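PDB 3NV9: malic enzyme from Entamoeba histolytica, which probably catalyses the NAD(P)-dependent oxidative decarboxylation of malate to pyruvate. Local coordinates for residues A150-E153 and F154-I158; A445-D448 and I449-R453. All coordinates share one frame; numbering follows the deposited sequence.

Interaction 1. Residues A150-E153 and F154-I158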
# COMPACT_ATOMS: atom_id res chain seq x y z
N ALA A 150 -15.47 -13.28 5.49
CA ALA A 150 -15.15 -11.86 5.44
C ALA A 150 -13.76 -11.66 4.76
O ALA A 150 -13.58 -10.79 3.91
CB ALA A 150 -15.18 -11.25 6.85
N VAL A 151 -12.81 -12.51 5.12
CA VAL A 151 -11.47 -12.45 4.56
C VAL A 151 -11.59 -12.77 3.06
O VAL A 151 -11.09 -12.01 2.24
CB VAL A 151 -10.43 -13.34 5.33
CG1 VAL A 151 -9.01 -13.14 4.79
CG2 VAL A 151 -10.42 -12.99 6.84
N ILE A 152 -12.37 -13.80 2.72
CA ILE A 152 -12.56 -14.18 1.29
C ILE A 152 -13.12 -13.05 0.46
O ILE A 152 -12.61 -12.72 -0.63
CB ILE A 152 -13.42 -15.46 1.15
CG1 ILE A 152 -12.60 -16.64 1.66
CG2 ILE A 152 -13.76 -15.69 -0.27
CD1 ILE A 152 -13.40 -17.94 1.96
N GLU A 153 -14.18 -12.44 0.99
CA GLU A 153 -14.87 -11.35 0.29
C GLU A 153 -13.92 -10.17 0.11
O GLU A 153 -13.86 -9.56 -0.98
CB GLU A 153 -16.16 -10.90 1.05
CG GLU A 153 -16.85 -9.69 0.39
CD GLU A 153 -18.18 -9.28 1.08
OE1 GLU A 153 -18.56 -9.87 2.10
OE2 GLU A 153 -18.83 -8.36 0.58
N PHE A 154 -13.19 -9.87 1.19
CA PHE A 154 -12.26 -8.72 1.25
C PHE A 154 -11.19 -8.83 0.15
O PHE A 154 -10.98 -7.91 -0.64
CB PHE A 154 -11.60 -8.59 2.65
CG PHE A 154 -10.65 -7.45 2.74
CD1 PHE A 154 -11.06 -6.23 3.22
CD2 PHE A 154 -9.31 -7.59 2.31
CE1 PHE A 154 -10.18 -5.14 3.28
CE2 PHE A 154 -8.40 -6.50 2.37
CZ PHE A 154 -8.84 -5.28 2.83
N VAL A 155 -10.55 -9.97 0.10
CA VAL A 155 -9.47 -10.19 -0.83
C VAL A 155 -9.97 -10.16 -2.26
O VAL A 155 -9.31 -9.56 -3.13
CB VAL A 155 -8.71 -11.51 -0.46
CG1 VAL A 155 -7.65 -11.86 -1.52
CG2 VAL A 155 -8.08 -11.35 0.86
N GLN A 156 -11.13 -10.80 -2.50
CA GLN A 156 -11.82 -10.73 -3.81
C GLN A 156 -12.11 -9.31 -4.30
O GLN A 156 -12.03 -9.02 -5.50
CB GLN A 156 -13.11 -11.59 -3.81
CG GLN A 156 -12.81 -13.13 -3.93
CD GLN A 156 -14.03 -14.06 -3.65
OE1 GLN A 156 -15.15 -13.60 -3.37
NE2 GLN A 156 -13.79 -15.36 -3.71
N ARG A 157 -12.39 -8.40 -3.37
CA ARG A 157 -12.62 -7.01 -3.75
C ARG A 157 -11.31 -6.25 -4.04
O ARG A 157 -11.27 -5.41 -4.96
CB ARG A 157 -13.43 -6.30 -2.69
CG ARG A 157 -14.89 -6.81 -2.57
CD ARG A 157 -15.77 -5.86 -1.75
NE ARG A 157 -17.05 -6.50 -1.42
CZ ARG A 157 -18.08 -6.65 -2.28
NH1 ARG A 157 -18.00 -6.16 -3.52
NH2 ARG A 157 -19.19 -7.29 -1.90
N ILE A 158 -10.24 -6.58 -3.30
CA ILE A 158 -8.99 -5.82 -3.33
C ILE A 158 -8.00 -6.35 -4.34
O ILE A 158 -7.09 -5.64 -4.73
CB ILE A 158 -8.31 -5.74 -1.95
CG1 ILE A 158 -7.50 -4.44 -1.80
CG2 ILE A 158 -7.48 -7.02 -1.66
CD1 ILE A 158 -6.91 -4.29 -0.32
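Glu153 and Arg157, one helical turn apart, run side by side off the same face of helix 148-158 and are joined by an i to i+4 salt bridge. A single carboxylate oxygen does the work: OE2 of Glu153 takes a bond of 2.7 Å from NH2 of Arg157. A weak second bond, 3.3 Å long, runs from Arg157 NE to Glu153 OE2. OE2 lies in the guanidinium plane, at its edge, but is approached on its anti side, and the two flat groups are turned 56° from each other, so the pair is not the coplanar two-oxygen fork. Glu153 reaches this position as an extended chain, its CG anti to the backbone N (chi1 176°). A second side-by-side pair, Ile152 and Gln156, points one way and packs on Leu182 of helix 174-185, with the CG2 methyl of Ile152 lying 3.5 Å from NE2 of Gln156; that amide nitrogen is hydrogen-bonded to Ser185. Val151 CG1 and Val155 CG2 approach loosely, at 4.4 Å, and both valines pack on helix 174-185. Regular helical bonds accompany them, such as Val155 N to Val151 O at 3.0 Å. The helix belongs to the N-terminal malic enzyme domain and faces the dimer interface, where the Phe154 ring stacks on Phe154 of the second subunit. Arg157 NH1 bonds the carbonyl oxygens of Asp138 and Lys140 of that subunit. Held to Glu153 chiefly through NH2 and to the partner chain through NH1, the guanidinium is probably restrained in rotation, its positive charge probably balanced within the interface.

Interaction 2. Residues A445-D448 and I449-R453. With SO4 (sulfate ion), chain E.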
# COMPACT_ATOMS: atom_id res chain seq x y z
N ALA A 445 15.14 -10.64 -12.12
CA ALA A 445 15.02 -10.68 -10.67
C ALA A 445 16.23 -9.97 -10.12
O ALA A 445 16.12 -9.12 -9.24
CB ALA A 445 14.96 -12.12 -10.18
N GLU A 446 17.40 -10.32 -10.66
CA GLU A 446 18.63 -9.79 -10.14
C GLU A 446 18.68 -8.28 -10.33
O GLU A 446 19.12 -7.56 -9.43
CB GLU A 446 19.83 -10.42 -10.83
CG GLU A 446 21.10 -9.73 -10.39
CD GLU A 446 22.29 -10.37 -11.00
OE1 GLU A 446 22.27 -10.53 -12.25
OE2 GLU A 446 23.23 -10.71 -10.24
N HIS A 447 18.21 -7.82 -11.49
CA HIS A 447 18.23 -6.40 -11.78
C HIS A 447 17.30 -5.65 -10.83
O HIS A 447 17.68 -4.58 -10.33
CB HIS A 447 17.82 -6.15 -13.23
CG HIS A 447 17.63 -4.69 -13.55
ND1 HIS A 447 16.37 -4.13 -13.69
CD2 HIS A 447 18.52 -3.68 -13.70
CE1 HIS A 447 16.50 -2.83 -13.96
NE2 HIS A 447 17.79 -2.53 -13.96
N ASP A 448 16.12 -6.19 -10.56
CA ASP A 448 15.19 -5.56 -9.61
C ASP A 448 15.69 -5.48 -8.13
O ASP A 448 15.53 -4.45 -7.47
CB ASP A 448 13.80 -6.21 -9.68
CG ASP A 448 13.06 -5.90 -11.00
OD1 ASP A 448 13.58 -5.17 -11.88
OD2 ASP A 448 11.93 -6.40 -11.14
N ILE A 449 16.30 -6.54 -7.67
CA ILE A 449 16.74 -6.71 -6.30
C ILE A 449 17.94 -5.79 -6.09
O ILE A 449 17.95 -5.01 -5.14
CB ILE A 449 17.09 -8.21 -6.08
CG1 ILE A 449 15.80 -9.03 -6.01
CG2 ILE A 449 17.95 -8.42 -4.86
CD1 ILE A 449 15.98 -10.49 -6.24
N LYS A 450 18.91 -5.84 -7.02
CA LYS A 450 20.04 -4.88 -7.07
C LYS A 450 19.63 -3.40 -7.12
O LYS A 450 20.19 -2.58 -6.41
CB LYS A 450 20.95 -5.24 -8.28
CG LYS A 450 22.11 -4.26 -8.57
CD LYS A 450 22.84 -4.65 -9.93
CE LYS A 450 23.21 -3.43 -10.80
NZ LYS A 450 21.95 -2.73 -11.35
N GLU A 451 18.66 -3.05 -7.95
CA GLU A 451 18.13 -1.70 -7.97
C GLU A 451 17.50 -1.31 -6.61
O GLU A 451 17.65 -0.18 -6.14
CB GLU A 451 17.07 -1.55 -9.07
CG GLU A 451 17.59 -1.14 -10.49
CD GLU A 451 18.61 0.01 -10.45
OE1 GLU A 451 18.26 1.14 -10.03
OE2 GLU A 451 19.80 -0.23 -10.81
N ALA A 452 16.82 -2.25 -5.98
CA ALA A 452 16.11 -1.96 -4.73
C ALA A 452 17.12 -1.77 -3.61
O ALA A 452 17.02 -0.80 -2.84
CB ALA A 452 15.10 -3.10 -4.38
N ARG A 453 18.10 -2.67 -3.55
CA ARG A 453 19.15 -2.60 -2.54
C ARG A 453 20.00 -1.35 -2.64
O ARG A 453 20.21 -0.63 -1.63
CB ARG A 453 20.00 -3.88 -2.55
CG ARG A 453 19.16 -5.09 -2.18
CD ARG A 453 19.90 -6.47 -2.29
NE ARG A 453 20.95 -6.63 -1.28
CZ ARG A 453 20.75 -7.10 -0.05
NH1 ARG A 453 19.54 -7.48 0.34
NH2 ARG A 453 21.76 -7.23 0.78
S SO4 E . 24.53 -5.73 -1.39
O1 SO4 E . 24.96 -6.55 -2.52
O2 SO4 E . 25.42 -4.56 -1.29
O3 SO4 E . 23.14 -5.32 -1.69
O4 SO4 E . 24.61 -6.45 -0.12
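Glu451 folds back over the imidazole of His447, one turn earlier on helix 438-461. Glu451 CB starts 3.3 Å from the carbonyl O of His447. CG stays near that oxygen and rests over one face of the His447 ring, off-centre and nearer its margin; the CH-pi contact measures 4.1 Å from Glu451 CG to the ring centroid, and His447 NE2 is the closest ring atom at 3.7 Å. The chain then bends at chi2 (-45°), and the carboxylate plane lies 31° from that of the ring. At the tip the two oxygens part: Glu451 OE2 forms a salt bridge with Lys450 NZ, with a weak hydrogen bond of 3.3 Å, while OE1 is bound by His464 ND1 of the second subunit. This is i to i+4 side-chain packing on a long helix near the C-terminal end of the chain, covered in part by helix 413-428, with Ala445 and Ile449 both against Pro415. Asp448 gives its OD2 to a salt bridge with Lys368. Farther along, Arg453 turns at chi3 (68°) and grips a sulfate, likely a component of the crystallisation solution, through Arg453 NE to O3 at 2.6 Å and Arg453 NH2 to O4 at 3.1 Å, while Gln457 NE2 also bonds the ion.

Overall arrangement
Interaction 1 comes first along the chain, on helix 148-158, and interaction 2 follows nearly 300 residues later on helix 438-461; their centres lie 31 Å apart, and their nearest atoms about 20 Å, without touching. The first helix packs beside helix 174-185 in the N-terminal region that carries the four-stranded parallel sheet. The second follows strands 222-225 to 345-348 of the six-stranded mixed sheet along the chain, yet it returns to the N-terminal part, since residues 445-453 touch helix 114-128 as well as helices 363-372 and 413-428. Both contacts have partners on the second subunit, so widely separated parts of the chain contribute to a single dimer, consistent with a deeply entangled dimer.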